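Cytoplasmic protein (Cryptococcus neoformans var. grubii serotype A, PDB 7LPO) probably hydrolyses steryl beta-glucosides, splitting glucose from the sterol, as a member of glycoside hydrolase family 5. Local coordinates at residues V41-S46 and W571-D576; L592-D597 and G658-A663; S83-L88 and L128-E133. One frame throughout, in Å; residues are numbered along the deposited sequence.

Interaction 1 (V41-S46 and W571-D576)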
loop_
_atom_site.group_PDB
_atom_site.type_symbol
_atom_site.label_atom_id
_atom_site.label_comp_id
_atom_site.label_asym_id
_atom_site.label_seq_id
_atom_site.Cartn_x
_atom_site.Cartn_y
_atom_site.Cartn_z
ATOM N N VAL A 41 -8.764 -7.143 -0.132
ATOM C CA VAL A 41 -7.776 -6.876 0.903
ATOM C C VAL A 41 -6.379 -7.028 0.321
ATOM O O VAL A 41 -6.173 -7.672 -0.712
ATOM C CB VAL A 41 -7.943 -7.824 2.109
ATOM C CG1 VAL A 41 -9.354 -7.758 2.628
ATOM C CG2 VAL A 41 -7.616 -9.277 1.692
ATOM N N ASN A 42 -5.419 -6.402 0.996
ATOM C CA ASN A 42 -4.011 -6.685 0.762
ATOM C C ASN A 42 -3.644 -7.960 1.507
ATOM O O ASN A 42 -3.913 -8.085 2.706
ATOM C CB ASN A 42 -3.140 -5.530 1.242
ATOM C CG ASN A 42 -3.203 -4.331 0.319
ATOM O OD1 ASN A 42 -2.290 -4.094 -0.478
ATOM N ND2 ASN A 42 -4.294 -3.580 0.406
ATOM N N LEU A 43 -3.016 -8.894 0.797
ATOM C CA LEU A 43 -2.619 -10.196 1.327
ATOM C C LEU A 43 -1.168 -10.425 0.911
ATOM O O LEU A 43 -0.912 -10.817 -0.233
ATOM C CB LEU A 43 -3.540 -11.286 0.789
ATOM C CG LEU A 43 -3.360 -12.719 1.287
ATOM C CD1 LEU A 43 -4.104 -12.933 2.585
ATOM C CD2 LEU A 43 -3.844 -13.698 0.214
ATOM N N SER A 44 -0.210 -10.181 1.805
ATOM C CA SER A 44 -0.427 -9.774 3.184
ATOM C C SER A 44 0.816 -9.049 3.705
ATOM O O SER A 44 1.928 -9.284 3.238
ATOM C CB SER A 44 -0.720 -10.991 4.060
ATOM O OG SER A 44 -0.603 -10.672 5.440
ATOM N N GLY A 45 0.634 -8.192 4.699
ATOM C CA GLY A 45 1.761 -7.610 5.401
ATOM C C GLY A 45 2.745 -8.625 5.958
ATOM O O GLY A 45 3.920 -8.307 6.165
ATOM N N SER A 46 2.276 -9.847 6.223
ATOM C CA SER A 46 3.152 -10.863 6.788
ATOM C C SER A 46 4.243 -11.291 5.814
ATOM O O SER A 46 5.240 -11.872 6.248
ATOM C CB SER A 46 2.346 -12.089 7.216
ATOM O OG SER A 46 1.652 -12.634 6.108
ATOM N N TRP A 571 -6.047 -2.468 3.643
ATOM C CA TRP A 571 -4.831 -2.862 4.348
ATOM C C TRP A 571 -5.197 -3.147 5.805
ATOM O O TRP A 571 -5.622 -2.230 6.516
ATOM C CB TRP A 571 -3.753 -1.768 4.279
ATOM C CG TRP A 571 -2.451 -2.257 4.848
ATOM C CD1 TRP A 571 -2.064 -2.236 6.156
ATOM C CD2 TRP A 571 -1.387 -2.892 4.125
ATOM N NE1 TRP A 571 -0.828 -2.830 6.295
ATOM C CE2 TRP A 571 -0.390 -3.241 5.064
ATOM C CE3 TRP A 571 -1.183 -3.201 2.779
ATOM C CZ2 TRP A 571 0.798 -3.870 4.695
ATOM C CZ3 TRP A 571 -0.008 -3.830 2.410
ATOM C CH2 TRP A 571 0.969 -4.160 3.365
ATOM N N ASN A 572 -5.047 -4.398 6.261
ATOM C CA ASN A 572 -4.700 -5.575 5.471
ATOM C C ASN A 572 -5.282 -6.809 6.200
ATOM O O ASN A 572 -6.032 -6.678 7.171
ATOM C CB ASN A 572 -3.193 -5.713 5.286
ATOM C CG ASN A 572 -2.441 -5.793 6.596
ATOM O OD1 ASN A 572 -2.904 -5.336 7.653
ATOM N ND2 ASN A 572 -1.260 -6.365 6.529
ATOM N N TYR A 573 -4.933 -8.000 5.727
ATOM C CA TYR A 573 -5.337 -9.269 6.329
ATOM C C TYR A 573 -4.068 -10.030 6.694
ATOM O O TYR A 573 -3.269 -10.366 5.815
ATOM C CB TYR A 573 -6.205 -10.064 5.353
ATOM C CG TYR A 573 -6.851 -11.299 5.922
ATOM C CD1 TYR A 573 -8.086 -11.234 6.560
ATOM C CD2 TYR A 573 -6.231 -12.544 5.804
ATOM C CE1 TYR A 573 -8.683 -12.379 7.078
ATOM C CE2 TYR A 573 -6.815 -13.687 6.304
ATOM C CZ TYR A 573 -8.047 -13.605 6.939
ATOM O OH TYR A 573 -8.623 -14.755 7.449
ATOM N N VAL A 574 -3.874 -10.283 7.980
ATOM C CA VAL A 574 -2.623 -10.859 8.460
ATOM C C VAL A 574 -2.918 -12.110 9.274
ATOM O O VAL A 574 -3.277 -12.000 10.459
ATOM C CB VAL A 574 -1.834 -9.846 9.302
ATOM C CG1 VAL A 574 -0.494 -10.417 9.721
ATOM C CG2 VAL A 574 -1.653 -8.532 8.540
ATOM N N PRO A 575 -2.742 -13.304 8.702
ATOM C CA PRO A 575 -3.053 -14.534 9.455
ATOM C C PRO A 575 -2.371 -14.668 10.811
ATOM O O PRO A 575 -2.946 -15.303 11.705
ATOM C CB PRO A 575 -2.603 -15.647 8.499
ATOM C CG PRO A 575 -2.820 -15.036 7.109
ATOM C CD PRO A 575 -2.456 -13.572 7.275
ATOM N N ASP A 576 -1.183 -14.097 11.013
ATOM C CA ASP A 576 -0.457 -14.290 12.264
ATOM C C ASP A 576 -0.455 -13.041 13.145
ATOM O O ASP A 576 0.371 -12.930 14.055
ATOM C CB ASP A 576 0.977 -14.753 11.986
ATOM C CG ASP A 576 1.809 -13.705 11.261
ATOM O OD1 ASP A 576 1.281 -12.615 10.946
ATOM O OD2 ASP A 576 3.000 -13.975 10.999
#

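Interaction 2 (L592-D597 and G658-A663)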
loop_
_atom_site.group_PDB
_atom_site.type_symbol
_atom_site.label_atom_id
_atom_site.label_comp_id
_atom_site.label_asym_id
_atom_site.label_seq_id
_atom_site.Cartn_x
_atom_site.Cartn_y
_atom_site.Cartn_z
ATOM N N LEU A 592 -7.664 -7.117 9.731
ATOM C CA LEU A 592 -9.084 -7.314 9.980
ATOM C C LEU A 592 -9.362 -8.476 10.925
ATOM O O LEU A 592 -10.467 -8.560 11.474
ATOM C CB LEU A 592 -9.810 -7.580 8.662
ATOM C CG LEU A 592 -9.649 -6.551 7.553
ATOM C CD1 LEU A 592 -10.477 -6.965 6.356
ATOM C CD2 LEU A 592 -10.055 -5.182 8.053
ATOM N N TRP A 593 -8.397 -9.375 11.110
ATOM C CA TRP A 593 -8.621 -10.675 11.723
ATOM C C TRP A 593 -7.406 -11.027 12.571
ATOM O O TRP A 593 -6.275 -10.665 12.240
ATOM C CB TRP A 593 -8.893 -11.730 10.623
ATOM C CG TRP A 593 -9.344 -13.053 11.128
ATOM C CD1 TRP A 593 -10.628 -13.466 11.310
ATOM C CD2 TRP A 593 -8.508 -14.152 11.516
ATOM N NE1 TRP A 593 -10.647 -14.750 11.812
ATOM C CE2 TRP A 593 -9.357 -15.194 11.940
ATOM C CE3 TRP A 593 -7.126 -14.354 11.551
ATOM C CZ2 TRP A 593 -8.869 -16.417 12.399
ATOM C CZ3 TRP A 593 -6.646 -15.567 12.010
ATOM C CH2 TRP A 593 -7.514 -16.579 12.433
ATOM N N SER A 594 -7.654 -11.713 13.682
ATOM C CA SER A 594 -6.589 -12.119 14.588
ATOM C C SER A 594 -7.037 -13.344 15.364
ATOM O O SER A 594 -8.170 -13.391 15.851
ATOM C CB SER A 594 -6.223 -11.003 15.571
ATOM O OG SER A 594 -5.282 -11.468 16.531
ATOM N N VAL A 595 -6.139 -14.329 15.487
ATOM C CA VAL A 595 -6.443 -15.501 16.304
ATOM C C VAL A 595 -6.726 -15.094 17.743
ATOM O O VAL A 595 -7.508 -15.751 18.435
ATOM C CB VAL A 595 -5.296 -16.528 16.249
ATOM C CG1 VAL A 595 -5.116 -17.059 14.843
ATOM C CG2 VAL A 595 -4.010 -15.903 16.772
ATOM N N ASP A 596 -6.085 -14.026 18.231
ATOM C CA ASP A 596 -6.331 -13.577 19.599
ATOM C C ASP A 596 -7.757 -13.073 19.806
ATOM O O ASP A 596 -8.164 -12.851 20.952
ATOM C CB ASP A 596 -5.338 -12.475 19.980
ATOM C CG ASP A 596 -3.954 -13.016 20.318
ATOM O OD1 ASP A 596 -3.827 -14.234 20.559
ATOM O OD2 ASP A 596 -2.992 -12.223 20.347
ATOM N N ASP A 597 -8.527 -12.895 18.740
ATOM C CA ASP A 597 -9.917 -12.483 18.857
ATOM C C ASP A 597 -10.883 -13.650 18.685
ATOM O O ASP A 597 -12.100 -13.435 18.638
ATOM C CB ASP A 597 -10.219 -11.377 17.850
ATOM C CG ASP A 597 -9.707 -10.030 18.311
ATOM O OD1 ASP A 597 -10.346 -9.433 19.195
ATOM O OD2 ASP A 597 -8.640 -9.583 17.834
ATOM N N GLY A 658 -12.774 -14.304 15.321
ATOM C CA GLY A 658 -11.488 -13.730 15.002
ATOM C C GLY A 658 -11.542 -12.375 14.324
ATOM O O GLY A 658 -10.510 -11.695 14.268
ATOM N N SER A 659 -12.704 -11.965 13.811
ATOM C CA SER A 659 -12.843 -10.684 13.134
ATOM C C SER A 659 -12.948 -9.539 14.138
ATOM O O SER A 659 -13.417 -9.714 15.263
ATOM C CB SER A 659 -14.077 -10.697 12.228
ATOM O OG SER A 659 -15.261 -10.536 12.999
ATOM N N ARG A 660 -12.499 -8.356 13.722
ATOM C CA ARG A 660 -12.621 -7.140 14.519
ATOM C C ARG A 660 -13.341 -6.077 13.698
ATOM O O ARG A 660 -12.877 -5.707 12.616
ATOM C CB ARG A 660 -11.249 -6.635 14.972
ATOM C CG ARG A 660 -10.444 -7.645 15.771
ATOM C CD ARG A 660 -9.518 -8.443 14.867
ATOM N NE ARG A 660 -8.350 -7.681 14.430
ATOM C CZ ARG A 660 -7.308 -7.393 15.206
ATOM N NH1 ARG A 660 -7.299 -7.785 16.479
ATOM N NH2 ARG A 660 -6.276 -6.710 14.713
ATOM N N ALA A 661 -14.463 -5.580 14.221
ATOM C CA ALA A 661 -15.265 -4.556 13.552
ATOM C C ALA A 661 -15.739 -5.026 12.180
ATOM O O ALA A 661 -15.782 -4.253 11.224
ATOM C CB ALA A 661 -14.495 -3.242 13.432
ATOM N N VAL A 662 -16.095 -6.309 12.091
ATOM C CA VAL A 662 -16.592 -6.890 10.849
ATOM C C VAL A 662 -17.786 -6.108 10.311
ATOM O O VAL A 662 -17.969 -6.002 9.095
ATOM C CB VAL A 662 -16.934 -8.380 11.084
ATOM C CG1 VAL A 662 -18.196 -8.520 11.937
ATOM C CG2 VAL A 662 -17.073 -9.110 9.776
ATOM N N ALA A 663 -18.613 -5.542 11.190
ATOM C CA ALA A 663 -19.782 -4.812 10.710
ATOM C C ALA A 663 -19.391 -3.659 9.792
ATOM O O ALA A 663 -20.175 -3.266 8.920
ATOM C CB ALA A 663 -20.597 -4.291 11.888
HETATM O O HOH W 1 -14.245 -12.006 16.956
#

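Interaction 3 (S83-L88 and L128-E133)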
loop_
_atom_site.group_PDB
_atom_site.type_symbol
_atom_site.label_atom_id
_atom_site.label_comp_id
_atom_site.label_asym_id
_atom_site.label_seq_id
_atom_site.Cartn_x
_atom_site.Cartn_y
_atom_site.Cartn_z
ATOM N N SER A 83 -4.647 -24.550 6.420
ATOM C CA SER A 83 -5.192 -23.261 6.828
ATOM C C SER A 83 -5.445 -22.324 5.651
ATOM O O SER A 83 -6.284 -21.428 5.765
ATOM C CB SER A 83 -4.251 -22.590 7.832
ATOM O OG SER A 83 -2.937 -22.445 7.317
ATOM N N ALA A 84 -4.762 -22.512 4.521
ATOM C CA ALA A 84 -4.852 -21.534 3.440
ATOM C C ALA A 84 -6.272 -21.421 2.898
ATOM O O ALA A 84 -6.742 -20.317 2.593
ATOM C CB ALA A 84 -3.879 -21.899 2.319
ATOM N N ASP A 85 -6.969 -22.549 2.757
ATOM C CA ASP A 85 -8.316 -22.510 2.199
ATOM C C ASP A 85 -9.302 -21.846 3.150
ATOM O O ASP A 85 -10.284 -21.251 2.699
ATOM C CB ASP A 85 -8.791 -23.923 1.863
ATOM C CG ASP A 85 -8.012 -24.538 0.716
ATOM O OD1 ASP A 85 -8.251 -24.133 -0.440
ATOM O OD2 ASP A 85 -7.145 -25.409 0.971
ATOM N N LEU A 86 -9.078 -21.957 4.459
ATOM C CA LEU A 86 -9.995 -21.344 5.413
ATOM C C LEU A 86 -9.915 -19.824 5.348
ATOM O O LEU A 86 -10.940 -19.141 5.428
ATOM C CB LEU A 86 -9.684 -21.843 6.820
ATOM C CG LEU A 86 -10.738 -21.543 7.881
ATOM C CD1 LEU A 86 -12.137 -21.942 7.435
ATOM C CD2 LEU A 86 -10.383 -22.252 9.197
ATOM N N HIS A 87 -8.707 -19.278 5.185
ATOM C CA HIS A 87 -8.562 -17.831 5.076
ATOM C C HIS A 87 -9.224 -17.305 3.810
ATOM O O HIS A 87 -9.956 -16.309 3.848
ATOM C CB HIS A 87 -7.088 -17.455 5.099
ATOM C CG HIS A 87 -6.442 -17.641 6.434
ATOM N ND1 HIS A 87 -6.849 -16.963 7.560
ATOM C CD2 HIS A 87 -5.413 -18.430 6.820
ATOM C CE1 HIS A 87 -6.099 -17.323 8.584
ATOM N NE2 HIS A 87 -5.212 -18.205 8.160
ATOM N N LEU A 88 -8.983 -17.962 2.672
ATOM C CA LEU A 88 -9.601 -17.513 1.431
ATOM C C LEU A 88 -11.115 -17.668 1.495
ATOM O O LEU A 88 -11.854 -16.816 0.993
ATOM C CB LEU A 88 -9.023 -18.279 0.240
ATOM C CG LEU A 88 -7.532 -18.048 -0.022
ATOM C CD1 LEU A 88 -6.967 -19.044 -1.042
ATOM C CD2 LEU A 88 -7.267 -16.629 -0.511
ATOM N N LEU A 128 -1.198 -18.277 -5.868
ATOM C CA LEU A 128 -2.072 -17.689 -6.878
ATOM C C LEU A 128 -3.064 -18.713 -7.419
ATOM O O LEU A 128 -4.219 -18.378 -7.699
ATOM C CB LEU A 128 -1.237 -17.096 -8.011
ATOM C CG LEU A 128 -0.372 -15.914 -7.586
ATOM C CD1 LEU A 128 0.512 -15.437 -8.731
ATOM C CD2 LEU A 128 -1.254 -14.769 -7.053
ATOM N N ARG A 129 -2.644 -19.970 -7.553
ATOM C CA ARG A 129 -3.558 -20.993 -8.052
ATOM C C ARG A 129 -4.746 -21.184 -7.116
ATOM O O ARG A 129 -5.887 -21.322 -7.572
ATOM C CB ARG A 129 -2.814 -22.314 -8.245
ATOM C CG ARG A 129 -1.957 -22.347 -9.501
ATOM C CD ARG A 129 -1.798 -23.766 -10.018
ATOM N NE ARG A 129 -0.498 -23.976 -10.643
ATOM C CZ ARG A 129 -0.222 -23.692 -11.912
ATOM N NH1 ARG A 129 -1.163 -23.179 -12.704
ATOM N NH2 ARG A 129 0.996 -23.926 -12.389
ATOM N N LYS A 130 -4.500 -21.204 -5.803
ATOM C CA LYS A 130 -5.604 -21.321 -4.852
ATOM C C LYS A 130 -6.501 -20.089 -4.884
ATOM O O LYS A 130 -7.728 -20.208 -4.783
ATOM C CB LYS A 130 -5.068 -21.551 -3.442
ATOM C CG LYS A 130 -4.626 -22.979 -3.189
ATOM C CD LYS A 130 -4.404 -23.252 -1.710
ATOM C CE LYS A 130 -4.521 -24.739 -1.400
ATOM N NZ LYS A 130 -5.874 -25.280 -1.730
ATOM N N CYS A 131 -5.918 -18.893 -5.015
ATOM C CA CYS A 131 -6.749 -17.702 -5.184
ATOM C C CYS A 131 -7.671 -17.853 -6.386
ATOM O O CYS A 131 -8.845 -17.469 -6.334
ATOM C CB CYS A 131 -5.877 -16.458 -5.339
ATOM S SG CYS A 131 -4.827 -16.130 -3.897
ATOM N N LYS A 132 -7.161 -18.425 -7.476
ATOM C CA LYS A 132 -7.987 -18.608 -8.667
ATOM C C LYS A 132 -9.104 -19.611 -8.415
ATOM O O LYS A 132 -10.245 -19.399 -8.840
ATOM C CB LYS A 132 -7.113 -19.058 -9.835
ATOM C CG LYS A 132 -7.843 -19.183 -11.161
ATOM C CD LYS A 132 -6.914 -19.768 -12.215
ATOM C CE LYS A 132 -7.666 -20.086 -13.496
ATOM N NZ LYS A 132 -7.005 -21.210 -14.223
ATOM N N GLU A 133 -8.795 -20.708 -7.724
ATOM C CA GLU A 133 -9.823 -21.691 -7.402
ATOM C C GLU A 133 -10.960 -21.058 -6.613
ATOM O O GLU A 133 -12.125 -21.429 -6.785
ATOM C CB GLU A 133 -9.214 -22.851 -6.612
ATOM C CG GLU A 133 -8.467 -23.860 -7.461
ATOM C CD GLU A 133 -7.466 -24.671 -6.654
ATOM O OE1 GLU A 133 -6.328 -24.872 -7.141
ATOM O OE2 GLU A 133 -7.815 -25.101 -5.530
#

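Interaction 1 (V41-S46 and W571-D576)
Asn42 meets the six-membered part of the Trp571 indole at its CE3-CZ3 side: CG lies 3.4 Å from CE3, with the amide plane turned 53° from the ring and the two side chains crossing at about a right angle. At the opposite, CZ2 end of the benzo ring, on the same side of the plane, the backbone of Gly45 closes in, its CA 3.9 Å from Trp571 CZ2. Asn572 CB covers one face of the indole, 3.5 Å above the plane and towards the rim, and the ring of His143 also meets the indole. The second ring, Tyr573, lies side by side with Leu43, both pointing the same way; Leu43 CD1 is 3.9 Å from Tyr573 CD2, while Val41 CG2 rests against Tyr573 CB.

Across the segments Tyr573 N hydrogen-bonds to Asn42 O at 3.2 Å. Ser44 donates from OG to Tyr573 O at 2.7 Å; with OG anti to the backbone N (chi1 165°), the hydroxyl reaches across to that carbonyl. The same OG accepts the amide of Ser46 at 3.1 Å, which makes an ST turn and grips the hydroxyl from both segments.

The peptides before Ser44 and before Asn572 are both cis. A cis peptide following the tryptophan just after the last barrel strand is a recurring feature of family 5 glycosidases, and here the side chain of Trp571 lies about 3 Å (nearest atoms) from a bound Tris molecule, which probably marks the pocket. Asn42 spends its amide on Arg100 and Gly520, and Tyr573 OH on His87 and Arg90. At their C-terminal ends the first and last strands, 35-43 and 567-570, pair in parallel and close the barrel, flanked by strands 98-104 and 518-522, with helix 83-93 covering Val41 and Tyr573.

Interaction 2 (L592-D597 and G658-A663)
Trp593 and Ser659 face each other as a single non-hydrogen-bonded antiparallel pair, framed by Arg660 N to Leu592 O at 3.0 Å and Ser594 N to Gly658 O at 2.9 Å. Gly658 adopts a positive phi of 91° and packs on the indole of Trp593: its carbonyl O sits over one face, and its C comes within 3.3 Å of Trp593 CD1. Gly658 CA lies close to Trp593 NE1, which is itself bonded to Asp657 O.

Residues 592-597 lie in the long loop after 567-570, the last strand of the family's beta/alpha barrel, just before a part that is not modelled (600-645). Residues 658-663 join helices 652-656 and 662-665, with Ala661 at the N-cap of the second, so the bridge ties the chain before that gap to the chain after helix 652-656.

Asp597 and Arg660 form the charged part of the clamp. Arg660 NH1 donates to Asp597 OD2 at 2.6 Å, in the guanidinium plane, although the carboxylate is turned 64° from that plane. Chi2 of the arginine, at 93°, puts CD beside OD2; the chain bends again at chi3, and CG too lies beside the carboxylate. Ser594 CB stands 3.5 Å above one face of the guanidinium, and Leu592 O lies at its edge. Further bonds hold both ends of the pair: Arg660 NH2 pairs with Asp589, the guanidinium makes a cation-pi contact with Tyr526, and Asp597 OD2 is also bonded to His579. Ser594 OG accepts Asp596 N in an ST turn, at 3.2 Å, and pairs as well with Asn577 O. A water lies 3.1 Å from Asp597 O and 3.0 Å from Ser659 O, beside the weak bond from Gly658 N to Asp597 O.

Interaction 3 (S83-L88 and L128-E133)
Helices 83-93 and 118-133, which follow strands 35-43 and 98-104 in the outer helical layer of the beta/alpha barrel, meet here through Lys130, which takes Leu88 against its base and Asp85 at its tip. The ammonium of Lys130 forms a salt bridge with the carboxylate, NZ lying 2.9 Å from Asp85 OD1 on its syn lone pair. The bond to OD2 is weak though scarcely longer, at 3.0 Å, so the lysine nitrogen sits before both oxygens. The chain of Lys130 runs extended until chi4, where the turn to -61° sets NZ against the acid, the two side chains crossing at about a right angle. Asp85 OD1 also accepts the indole N-H of Trp134, just beyond the end of helix 118-133. Asp85 therefore engages two residues across the interface. The carboxylate of Glu133 comes to 5.2 Å from Asp85 OD1 at its OE2; this like charge would, if anything, disfavour ionisation of Asp85, an effect Lys130 probably outweighs.

The segments' axes approach to 10.5 Å and run in broadly the same direction, 46° apart, as expected of successive helices on the outside of such a barrel. Between them Leu88 and Lys130 do most of the packing. One turn on from Ala84, Leu88 reaches over with CD1 against Lys130 CB, 4.0 Å away, and with CD2 towards Cys131 SG at 4.2 Å. Leu88 also packs on Trp134. The aliphatic part of Lys130 is flanked in addition by Ala84, whose CB is 4.3 Å from Lys130 CD, while Leu79 touches the same lysine.

In the fold
Interaction 1 lies deepest, about 11 Å from the chain's centre, against about 21 Å for interactions 2 and 3. It joins strand ends at the probable substrate pocket, with aromatic contacts and short polar bonds between mostly buried groups. Interaction 2 is also largely buried but ties loop to loop, combining a backbone bridge with a salt bridge. Interaction 3 joins two outer helices, its ion pair on partly exposed residues above a small apolar patch. Helix 83-93 serves all three: its His87 touches Tyr573, Pro575 and Trp593. Interactions 1 and 2 also meet directly, through Asn572 O and Leu592 N and where Tyr573 packs on Trp593.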